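Local coordinates for actin-related protein 8 (Homo sapiens, PDB 4FO0) that binds ATP with low basal ATPase activity, does not polymerise, and probably serves as a core component of the chromatin-remodelling INO80 complex, at residues A[60-63]-A[64-68]; A[153-157]-A[158-162]; A[546-550]-A[551-555]; A[558-561]-A[562-566]. All coordinates share one frame; numbering follows the deposited sequence. Where two conformers were deposited one is given.

Contact 1 (A[60-63]-A[64-68])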
loop_
_atom_site.group_PDB
_atom_site.type_symbol
_atom_site.label_atom_id
_atom_site.label_comp_id
_atom_site.label_asym_id
_atom_site.label_seq_id
_atom_site.Cartn_x
_atom_site.Cartn_y
_atom_site.Cartn_z
ATOM N N TRP A 60 -11.116 4.090 6.439
ATOM C CA TRP A 60 -9.707 3.806 6.255
ATOM C C TRP A 60 -9.309 2.450 6.871
ATOM O O TRP A 60 -9.142 1.455 6.154
ATOM C CB TRP A 60 -8.880 4.926 6.850
ATOM C CG TRP A 60 -7.421 4.735 6.667
ATOM C CD1 TRP A 60 -6.799 3.737 5.968
ATOM C CD2 TRP A 60 -6.385 5.565 7.200
ATOM N NE1 TRP A 60 -5.436 3.895 6.040
ATOM C CE2 TRP A 60 -5.155 5.007 6.791
ATOM C CE3 TRP A 60 -6.377 6.728 7.984
ATOM C CZ2 TRP A 60 -3.932 5.571 7.136
ATOM C CZ3 TRP A 60 -5.166 7.287 8.326
ATOM C CH2 TRP A 60 -3.957 6.709 7.902
ATOM N N LEU A 61 -9.160 2.412 8.194
ATOM C CA LEU A 61 -8.873 1.155 8.878
ATOM C C LEU A 61 -10.136 0.323 9.102
ATOM O O LEU A 61 -10.057 -0.845 9.457
ATOM C CB LEU A 61 -8.159 1.369 10.217
ATOM C CG LEU A 61 -6.814 2.084 10.274
ATOM C CD1 LEU A 61 -6.153 1.744 11.596
ATOM C CD2 LEU A 61 -5.901 1.732 9.099
ATOM N N LEU A 62 -11.307 0.910 8.919
ATOM C CA LEU A 62 -12.508 0.088 8.919
ATOM C C LEU A 62 -12.923 -0.232 7.487
ATOM O O LEU A 62 -12.464 0.409 6.533
ATOM C CB LEU A 62 -13.647 0.757 9.670
ATOM C CG LEU A 62 -13.530 0.791 11.187
ATOM C CD1 LEU A 62 -14.886 1.111 11.767
ATOM C CD2 LEU A 62 -13.036 -0.541 11.713
ATOM N N ARG A 63 -13.784 -1.232 7.343
ATOM C CA ARG A 63 -14.206 -1.702 6.031
ATOM C C ARG A 63 -15.452 -2.529 6.239
ATOM O O ARG A 63 -15.749 -2.913 7.370
ATOM C CB ARG A 63 -13.102 -2.552 5.382
ATOM C CG ARG A 63 -12.582 -3.686 6.273
ATOM C CD ARG A 63 -11.464 -4.463 5.601
ATOM N NE ARG A 63 -11.870 -5.014 4.308
ATOM C CZ ARG A 63 -11.037 -5.609 3.459
ATOM N NH1 ARG A 63 -9.756 -5.726 3.762
ATOM N NH2 ARG A 63 -11.483 -6.083 2.309
ATOM N N GLU A 64 -16.177 -2.805 5.157
ATOM C CA GLU A 64 -17.371 -3.648 5.226
ATOM C C GLU A 64 -17.063 -5.080 5.651
ATOM O O GLU A 64 -16.036 -5.645 5.283
ATOM C CB GLU A 64 -18.070 -3.705 3.872
ATOM C CG GLU A 64 -18.927 -2.514 3.526
ATOM C CD GLU A 64 -19.389 -2.574 2.076
ATOM O OE1 GLU A 64 -19.459 -1.509 1.420
ATOM O OE2 GLU A 64 -19.669 -3.695 1.588
ATOM N N GLY A 65 -17.980 -5.673 6.404
ATOM C CA GLY A 65 -17.901 -7.087 6.709
ATOM C C GLY A 65 -17.163 -7.453 7.988
ATOM O O GLY A 65 -17.014 -8.634 8.283
ATOM N N LEU A 66 -16.705 -6.461 8.751
ATOM C CA LEU A 66 -15.985 -6.745 9.990
ATOM C C LEU A 66 -16.907 -7.171 11.129
ATOM O O LEU A 66 -16.446 -7.746 12.115
ATOM C CB LEU A 66 -15.159 -5.543 10.438
ATOM C CG LEU A 66 -13.920 -5.230 9.613
ATOM C CD1 LEU A 66 -13.207 -4.057 10.245
ATOM C CD2 LEU A 66 -13.004 -6.448 9.512
ATOM N N ASN A 67 -18.200 -6.877 11.002
ATOM C CA ASN A 67 -19.142 -7.173 12.080
ATOM C C ASN A 67 -20.332 -8.028 11.683
ATOM O O ASN A 67 -21.413 -7.885 12.240
ATOM C CB ASN A 67 -19.633 -5.889 12.751
ATOM C CG ASN A 67 -18.528 -5.174 13.509
ATOM O OD1 ASN A 67 -17.977 -5.708 14.479
ATOM N ND2 ASN A 67 -18.194 -3.959 13.067
ATOM N N LYS A 68 -20.141 -8.918 10.719
ATOM C CA LYS A 68 -21.149 -9.926 10.452
ATOM C C LYS A 68 -21.243 -10.853 11.670
ATOM O O LYS A 68 -20.361 -10.849 12.526
ATOM C CB LYS A 68 -20.781 -10.727 9.206
ATOM C CG LYS A 68 -20.624 -9.905 7.962
ATOM C CD LYS A 68 -21.900 -9.179 7.623
ATOM C CE LYS A 68 -21.832 -8.603 6.217
ATOM N NZ LYS A 68 -23.169 -8.168 5.731
HETATM O O HOH W 1 -14.548 -5.065 3.165
#
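L62 and L66 meet through their methyl groups, with CD2 of L62 lying 3.8 Å from CD1 of L66 where the two chains pass at a slant. The aliphatic root of R63 adds to the same apolar patch. CG of R63 is 3.9 Å from CG of L66, and the two side chains cross at about a right angle. L66 also closes over the backbone, its CG standing 3.7 Å from R63 O. It is the buried member of this otherwise surface-lying group.

The polar link runs through a water molecule. R63 NE donates to it over 2.9 Å, the water sitting in the guanidinium plane at its edge, and the water in turn donates to E64 O over 2.7 Å. R63 CG stands between the backbone N and the carbonyl carbon (chi1 52°), and a bend further out at chi3 turns the NE edge back to this water. NH1 has stronger partners beyond the turn, a salt bridge to D282 and a hydrogen bond to A277 O, which fix the rotation of the group.

The backbone carries the third element: R63 to L66 form a type II beta turn with G65 at its third position. The positive phi of G65 (92°) suits glycine, the classical residue there, and the turn bends the loop between strand 38-47 and helix 71-88 of this actin fold.

Contact 2 (A[153-157]-A[158-162])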
loop_
_atom_site.group_PDB
_atom_site.type_symbol
_atom_site.label_atom_id
_atom_site.label_comp_id
_atom_site.label_asym_id
_atom_site.label_seq_id
_atom_site.Cartn_x
_atom_site.Cartn_y
_atom_site.Cartn_z
ATOM N N TRP A 153 -10.878 9.668 0.132
ATOM C CA TRP A 153 -9.760 8.914 -0.396
ATOM C C TRP A 153 -10.197 8.359 -1.743
ATOM O O TRP A 153 -10.971 7.412 -1.793
ATOM C CB TRP A 153 -9.433 7.750 0.524
ATOM C CG TRP A 153 -8.979 8.133 1.890
ATOM C CD1 TRP A 153 -9.764 8.320 2.991
ATOM C CD2 TRP A 153 -7.624 8.344 2.322
ATOM N NE1 TRP A 153 -8.981 8.641 4.083
ATOM C CE2 TRP A 153 -7.667 8.666 3.700
ATOM C CE3 TRP A 153 -6.380 8.298 1.679
ATOM C CZ2 TRP A 153 -6.515 8.935 4.444
ATOM C CZ3 TRP A 153 -5.230 8.567 2.423
ATOM C CH2 TRP A 153 -5.308 8.881 3.788
ATOM N N PRO A 154 -9.711 8.950 -2.840
ATOM C CA PRO A 154 -10.122 8.591 -4.201
ATOM C C PRO A 154 -9.800 7.144 -4.544
ATOM O O PRO A 154 -10.343 6.599 -5.498
ATOM C CB PRO A 154 -9.286 9.521 -5.071
ATOM C CG PRO A 154 -8.967 10.673 -4.190
ATOM C CD PRO A 154 -8.788 10.093 -2.826
ATOM N N ILE A 155 -8.914 6.525 -3.778
ATOM C CA ILE A 155 -8.572 5.143 -4.039
ATOM C C ILE A 155 -8.675 4.303 -2.773
ATOM O O ILE A 155 -8.201 4.703 -1.707
ATOM C CB ILE A 155 -7.175 5.041 -4.668
ATOM C CG1 ILE A 155 -7.142 5.877 -5.948
ATOM C CG2 ILE A 155 -6.803 3.576 -4.938
ATOM C CD1 ILE A 155 -5.836 5.820 -6.660
ATOM N N ARG A 156 -9.323 3.152 -2.900
ATOM C CA ARG A 156 -9.496 2.213 -1.793
ATOM C C ARG A 156 -9.203 0.827 -2.322
ATOM O O ARG A 156 -9.666 0.465 -3.412
ATOM C CB ARG A 156 -10.936 2.239 -1.242
ATOM C CG ARG A 156 -11.416 3.582 -0.675
ATOM C CD ARG A 156 -10.824 3.903 0.696
ATOM N NE ARG A 156 -9.426 4.313 0.584
ATOM C CZ ARG A 156 -8.637 4.626 1.608
ATOM N NH1 ARG A 156 -9.097 4.575 2.852
ATOM N NH2 ARG A 156 -7.374 4.981 1.385
ATOM N N ARG A 157 -8.436 0.052 -1.564
ATOM C CA ARG A 157 -8.124 -1.311 -1.975
ATOM C C ARG A 157 -7.637 -1.352 -3.419
ATOM O O ARG A 157 -7.953 -2.284 -4.166
ATOM C CB ARG A 157 -9.345 -2.219 -1.781
ATOM C CG ARG A 157 -9.415 -2.822 -0.382
ATOM C CD ARG A 157 -10.706 -3.606 -0.166
ATOM N NE ARG A 157 -11.767 -2.789 0.421
ATOM C CZ ARG A 157 -11.651 -2.137 1.579
ATOM N NH1 ARG A 157 -10.511 -2.190 2.289
ATOM N NH2 ARG A 157 -12.679 -1.422 2.026
ATOM N N GLY A 158 -6.892 -0.316 -3.803
ATOM C CA GLY A 158 -6.226 -0.261 -5.095
ATOM C C GLY A 158 -7.133 -0.041 -6.290
ATOM O O GLY A 158 -6.698 -0.177 -7.441
ATOM N N GLN A 159 -8.397 0.284 -6.033
ATOM C CA GLN A 159 -9.265 0.644 -7.143
ATOM C C GLN A 159 -9.967 1.968 -6.872
ATOM O O GLN A 159 -9.909 2.496 -5.759
ATOM C CB GLN A 159 -10.220 -0.500 -7.505
ATOM C CG GLN A 159 -9.496 -1.767 -8.020
ATOM C CD GLN A 159 -8.650 -1.543 -9.295
ATOM O OE1 GLN A 159 -8.654 -0.465 -9.887
ATOM N NE2 GLN A 159 -7.933 -2.579 -9.715
ATOM N N LEU A 160 -10.547 2.563 -7.914
ATOM C CA LEU A 160 -11.186 3.875 -7.737
ATOM C C LEU A 160 -12.261 3.783 -6.673
ATOM O O LEU A 160 -13.057 2.835 -6.658
ATOM C CB LEU A 160 -11.795 4.383 -9.039
ATOM C CG LEU A 160 -10.777 4.758 -10.112
ATOM C CD1 LEU A 160 -11.416 5.659 -11.126
ATOM C CD2 LEU A 160 -9.613 5.442 -9.477
ATOM N N ASN A 161 -12.286 4.746 -5.765
ATOM C CA ASN A 161 -13.193 4.617 -4.635
ATOM C C ASN A 161 -14.593 5.095 -4.951
ATOM O O ASN A 161 -14.966 6.223 -4.599
ATOM C CB ASN A 161 -12.689 5.342 -3.401
ATOM C CG ASN A 161 -13.608 5.119 -2.217
ATOM O OD1 ASN A 161 -14.342 4.129 -2.190
ATOM N ND2 ASN A 161 -13.604 6.037 -1.255
ATOM N N ILE A 162 -15.355 4.231 -5.618
ATOM C CA ILE A 162 -16.730 4.523 -5.995
ATOM C C ILE A 162 -17.705 3.976 -4.963
ATOM O O ILE A 162 -17.591 2.820 -4.538
ATOM C CB ILE A 162 -17.065 3.890 -7.340
ATOM C CG1 ILE A 162 -16.126 4.432 -8.415
ATOM C CG2 ILE A 162 -18.543 4.106 -7.669
ATOM C CD1 ILE A 162 -16.811 4.971 -9.582
HETATM O O HOH W 2 -12.551 0.843 -4.257
#
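N161 lays its side chain alongside that of R156, both pointing the same way, with the amide and guanidinium planes 44° apart. With CG anti to the backbone N (chi1 -176°), the amide of N161 swings back to the residues just before strand 155-156, where ND2 donates to W153 O over 3.0 Å, tilted somewhat from the carbonyl plane. The backbone N of N161 bonds to P154 O at 2.7 Å, giving N161 two grips on consecutive carbonyls.

The guanidinium of R156 is folded back on its own strand. NE of R156 donates to I155 O, which lies in the guanidinium plane, over 2.6 Å in a nearly straight bond (168°). One guanidinium face rests on CB of W153, and NH2 stands above the rim of that indole. Outside the hairpin, NH2 also reaches S24 O, and NH1 reaches S59 O.

R156 and Q159 form the hydrogen-bonded antiparallel pair, R156 N to Q159 O at 3.0 Å and Q159 N to R156 O at 2.9 Å. This closes a two-residue hairpin over a type I' turn, whose positive phi at G158 favours glycine. G158 N bonds to S24 OG, placing the turn next to the bound nucleotide.

The hairpin packs on two larger elements: P154 on I177 and I180 and L160 on L170, all of helix 170-187, while W153, P154 and I155 lean on strand 38-47.

Contact 3 (A[546-550]-A[551-555])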
loop_
_atom_site.group_PDB
_atom_site.type_symbol
_atom_site.label_atom_id
_atom_site.label_comp_id
_atom_site.label_asym_id
_atom_site.label_seq_id
_atom_site.Cartn_x
_atom_site.Cartn_y
_atom_site.Cartn_z
ATOM N N LYS A 546 19.153 -3.634 -3.780
ATOM C CA LYS A 546 19.997 -2.476 -3.986
ATOM C C LYS A 546 19.956 -1.722 -2.678
ATOM O O LYS A 546 20.394 -0.583 -2.577
ATOM C CB LYS A 546 19.468 -1.615 -5.123
ATOM C CG LYS A 546 20.127 -1.898 -6.460
ATOM C CD LYS A 546 20.188 -3.389 -6.735
ATOM C CE LYS A 546 20.164 -3.673 -8.227
ATOM N NZ LYS A 546 20.380 -5.118 -8.513
ATOM N N ASP A 547 19.412 -2.392 -1.674
ATOM C CA ASP A 547 19.092 -1.768 -0.404
ATOM C C ASP A 547 18.181 -0.552 -0.519
ATOM O O ASP A 547 18.381 0.426 0.191
ATOM C CB ASP A 547 20.368 -1.384 0.337
ATOM C CG ASP A 547 20.088 -0.804 1.701
ATOM O OD1 ASP A 547 19.939 -1.584 2.662
ATOM O OD2 ASP A 547 20.011 0.434 1.813
ATOM N N MET A 548 17.179 -0.601 -1.391
ATOM C CA MET A 548 16.279 0.550 -1.515
ATOM C C MET A 548 15.014 0.406 -0.668
ATOM O O MET A 548 14.761 -0.636 -0.057
ATOM C CB MET A 548 15.912 0.816 -2.972
ATOM C CG MET A 548 16.755 0.038 -3.971
ATOM S SD MET A 548 16.187 0.222 -5.674
ATOM C CE MET A 548 16.636 1.934 -5.962
ATOM N N ASP A 549 14.245 1.487 -0.623
ATOM C CA ASP A 549 12.965 1.545 0.068
ATOM C C ASP A 549 11.961 0.733 -0.766
ATOM O O ASP A 549 11.737 1.035 -1.936
ATOM C CB ASP A 549 12.552 3.020 0.177
ATOM C CG ASP A 549 11.350 3.255 1.082
ATOM O OD1 ASP A 549 10.616 2.301 1.401
ATOM O OD2 ASP A 549 11.122 4.431 1.451
ATOM N N PRO A 550 11.379 -0.326 -0.179
ATOM C CA PRO A 550 10.425 -1.165 -0.918
ATOM C C PRO A 550 9.234 -0.358 -1.439
ATOM O O PRO A 550 8.603 -0.706 -2.439
ATOM C CB PRO A 550 9.952 -2.174 0.131
ATOM C CG PRO A 550 11.012 -2.172 1.184
ATOM C CD PRO A 550 11.633 -0.824 1.186
ATOM N N ARG A 551 8.920 0.728 -0.753
ATOM C CA ARG A 551 7.832 1.579 -1.199
ATOM C C ARG A 551 8.118 2.287 -2.504
ATOM O O ARG A 551 7.189 2.667 -3.206
ATOM C CB ARG A 551 7.479 2.586 -0.118
ATOM C CG ARG A 551 6.748 1.930 1.027
ATOM C CD ARG A 551 6.757 2.795 2.228
ATOM N NE ARG A 551 8.122 3.084 2.625
ATOM C CZ ARG A 551 8.436 3.774 3.706
ATOM N NH1 ARG A 551 7.474 4.244 4.492
ATOM N NH2 ARG A 551 9.706 3.995 3.995
ATOM N N LEU A 552 9.397 2.458 -2.836
ATOM C CA LEU A 552 9.781 3.265 -3.999
ATOM C C LEU A 552 10.267 2.487 -5.224
ATOM O O LEU A 552 10.499 3.087 -6.275
ATOM C CB LEU A 552 10.840 4.280 -3.606
ATOM C CG LEU A 552 10.491 5.122 -2.382
ATOM C CD1 LEU A 552 11.689 5.965 -1.980
ATOM C CD2 LEU A 552 9.283 5.997 -2.660
ATOM N N ILE A 553 10.422 1.171 -5.091
ATOM C CA ILE A 553 10.942 0.352 -6.175
ATOM C C ILE A 553 10.163 0.537 -7.484
ATOM O O ILE A 553 10.758 0.715 -8.556
ATOM C CB ILE A 553 10.964 -1.150 -5.807
ATOM C CG1 ILE A 553 11.613 -1.359 -4.442
ATOM C CG2 ILE A 553 11.704 -1.946 -6.868
ATOM C CD1 ILE A 553 12.911 -0.626 -4.289
ATOM N N ALA A 554 8.838 0.489 -7.405
ATOM C CA ALA A 554 8.034 0.566 -8.611
ATOM C C ALA A 554 8.125 1.963 -9.221
ATOM O O ALA A 554 8.326 2.128 -10.436
ATOM C CB ALA A 554 6.612 0.199 -8.322
ATOM N N TRP A 555 7.985 2.977 -8.379
ATOM C CA TRP A 555 8.123 4.326 -8.878
ATOM C C TRP A 555 9.497 4.480 -9.557
ATOM O O TRP A 555 9.594 4.993 -10.665
ATOM C CB TRP A 555 7.920 5.374 -7.772
ATOM C CG TRP A 555 8.026 6.748 -8.333
ATOM C CD1 TRP A 555 7.006 7.520 -8.831
ATOM C CD2 TRP A 555 9.230 7.492 -8.537
ATOM N NE1 TRP A 555 7.504 8.705 -9.310
ATOM C CE2 TRP A 555 8.868 8.712 -9.145
ATOM C CE3 TRP A 555 10.580 7.249 -8.261
ATOM C CZ2 TRP A 555 9.809 9.688 -9.469
ATOM C CZ3 TRP A 555 11.510 8.213 -8.589
ATOM C CH2 TRP A 555 11.124 9.418 -9.183
HETATM O O HOH W 3 7.487 -0.209 -5.028
#
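The chain turns sharply from D549 into the residues that lead to helix 553-563, and D549 O is the acceptor at the bend: L552 N bonds to it at 2.9 Å, and I553 N adds a weak second bond. One step on, a water bridges P550 O and A554 N, accepting from the latter. The D549 side chain reinforces the bend. With CG anti to the backbone N (chi1 -170°), OD1 of D549 accepts from R551 N at 3.2 Å, from above the carboxylate plane. This is an Asx turn, on the approach to helix 553-563.

The same OD1 of D549 offers its syn lone pair to R551 NE at 2.9 Å, in the guanidinium plane, while OD2 takes a weak bond from NH2. The salt bridge is thus two-pronged, although the two planes are 55° apart. R551 itself belongs to the ATP pocket and touches the nucleotide. Replacing D549 by an alanine would probably leave the R551 guanidinium without its mate and freer to turn, and R551 N without its side-chain acceptor. Two apolar contacts flank the bend: L552 CD1 packs 3.8 Å from D549 CB and, separately, I553 CD1 lies 3.6 Å from M548 CB, with the methionine sulphur also alongside this methyl.

Contact 4 (A[558-561]-A[562-566])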
loop_
_atom_site.group_PDB
_atom_site.type_symbol
_atom_site.label_atom_id
_atom_site.label_comp_id
_atom_site.label_asym_id
_atom_site.label_seq_id
_atom_site.Cartn_x
_atom_site.Cartn_y
_atom_site.Cartn_z
ATOM N N GLY A 558 9.541 3.167 -12.857
ATOM C CA GLY A 558 8.831 4.009 -13.804
ATOM C C GLY A 558 9.769 5.019 -14.441
ATOM O O GLY A 558 9.764 5.215 -15.660
ATOM N N ALA A 559 10.580 5.662 -13.610
ATOM C CA ALA A 559 11.591 6.590 -14.100
ATOM C C ALA A 559 12.547 5.871 -15.053
ATOM O O ALA A 559 12.817 6.335 -16.161
ATOM C CB ALA A 559 12.349 7.190 -12.939
ATOM N N VAL A 560 13.042 4.724 -14.611
ATOM C CA VAL A 560 13.893 3.887 -15.432
ATOM C C VAL A 560 13.255 3.570 -16.767
ATOM O O VAL A 560 13.938 3.473 -17.774
ATOM C CB VAL A 560 14.200 2.561 -14.740
ATOM C CG1 VAL A 560 14.659 1.547 -15.762
ATOM C CG2 VAL A 560 15.254 2.772 -13.684
ATOM N N LEU A 561 11.943 3.391 -16.762
ATOM C CA LEU A 561 11.206 3.062 -17.975
ATOM C C LEU A 561 11.277 4.199 -19.001
ATOM O O LEU A 561 11.181 3.977 -20.210
ATOM C CB LEU A 561 9.745 2.750 -17.622
ATOM C CG LEU A 561 8.753 2.722 -18.782
ATOM C CD1 LEU A 561 9.178 1.665 -19.758
ATOM C CD2 LEU A 561 7.333 2.467 -18.291
ATOM N N ALA A 562 11.449 5.418 -18.510
ATOM C CA ALA A 562 11.483 6.594 -19.376
ATOM C C ALA A 562 12.762 6.648 -20.216
ATOM O O ALA A 562 12.761 7.166 -21.328
ATOM C CB ALA A 562 11.323 7.870 -18.545
ATOM N N CYS A 563 13.840 6.099 -19.666
ATOM C CA CYS A 563 15.135 6.044 -20.327
ATOM C C CYS A 563 15.224 4.936 -21.377
ATOM O O CYS A 563 16.103 4.965 -22.229
ATOM C CB CYS A 563 16.241 5.824 -19.287
ATOM S SG CYS A 563 16.331 7.060 -17.955
ATOM N N LEU A 564 14.332 3.954 -21.311
ATOM C CA LEU A 564 14.423 2.796 -22.209
ATOM C C LEU A 564 14.187 3.134 -23.679
ATOM O O LEU A 564 13.372 3.988 -24.033
ATOM C CB LEU A 564 13.485 1.664 -21.787
ATOM C CG LEU A 564 13.624 1.014 -20.409
ATOM C CD1 LEU A 564 12.672 -0.173 -20.315
ATOM C CD2 LEU A 564 15.059 0.587 -20.108
ATOM N N ASP A 565 14.922 2.434 -24.527
ATOM C CA ASP A 565 14.912 2.662 -25.954
ATOM C C ASP A 565 13.574 2.253 -26.567
ATOM O O ASP A 565 13.015 2.973 -27.399
ATOM C CB ASP A 565 16.058 1.868 -26.586
ATOM C CG ASP A 565 16.322 2.264 -28.022
ATOM O OD1 ASP A 565 16.401 3.485 -28.298
ATOM O OD2 ASP A 565 16.449 1.350 -28.872
ATOM N N THR A 566 13.068 1.095 -26.153
ATOM C CA THR A 566 11.764 0.599 -26.603
ATOM C C THR A 566 10.617 1.536 -26.229
ATOM O O THR A 566 9.513 1.445 -26.777
ATOM C CB THR A 566 11.469 -0.753 -25.973
ATOM O OG1 THR A 566 11.744 -0.674 -24.567
ATOM C CG2 THR A 566 12.354 -1.828 -26.595
#
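L561 and L564 meet through one methyl each, CD1 of L561 lying 4.0 Å from CD1 of L564, with the side chains crossing at about a right angle. With CG beside its backbone N (chi1 -60°), L564 lies back over the preceding turn, its CG 3.6 Å from V560 O, and its CD2 makes a looser contact with CG1 of V560. Beside this pair, the CB of C563 packs against the same carbonyl oxygen.

Behind the side chains stands the last part of helix 553-563. A562 N bonds to A559 O at 2.9 Å and only weakly to G558 O at 3.3 Å. C563 N follows with V560 O at 3.2 Å, and L564 N makes a weak bond to L561 O. The stronger bonds therefore run from residue i+3 to residue i, and not from i+4 to i, the 3-10 pattern with which many alpha helices wind down. A glycine in place of L564 would probably leave the CD1 methyl of L561 without its neighbour and take away the part of the cover over V560 O that L564 gives.

Further out, L561 O also accepts a hydrogen bond from the hydroxyl of T567, joining the helix to the chain that follows. L561 and A562 rest on I202 of strand 200-205, which seats this end of the helix on the large mixed sheet.

Contacts 1, 2 and 3 lie at different removes from the bound ATP, whereas contact 4 lies away from it. The nearest are contact 2, where G158 comes to about 4 Å from the nucleotide and about 7 Å from the magnesium ion, and contact 3, whose R551 side chain is also about 4 Å from ATP. In contact 1, the side chain of R63 is about 10 Å from the bound ATP. Contacts 1 and 2 touch directly: R63 CB lies 3.6 Å from R157 NH2, and the indoles of W60 and W153 meet. Contact 3 stays about 13 Å from contact 2 at the nearest atoms. Helix 553-563 joins contacts 3 and 4, whose centres are 16 Å apart.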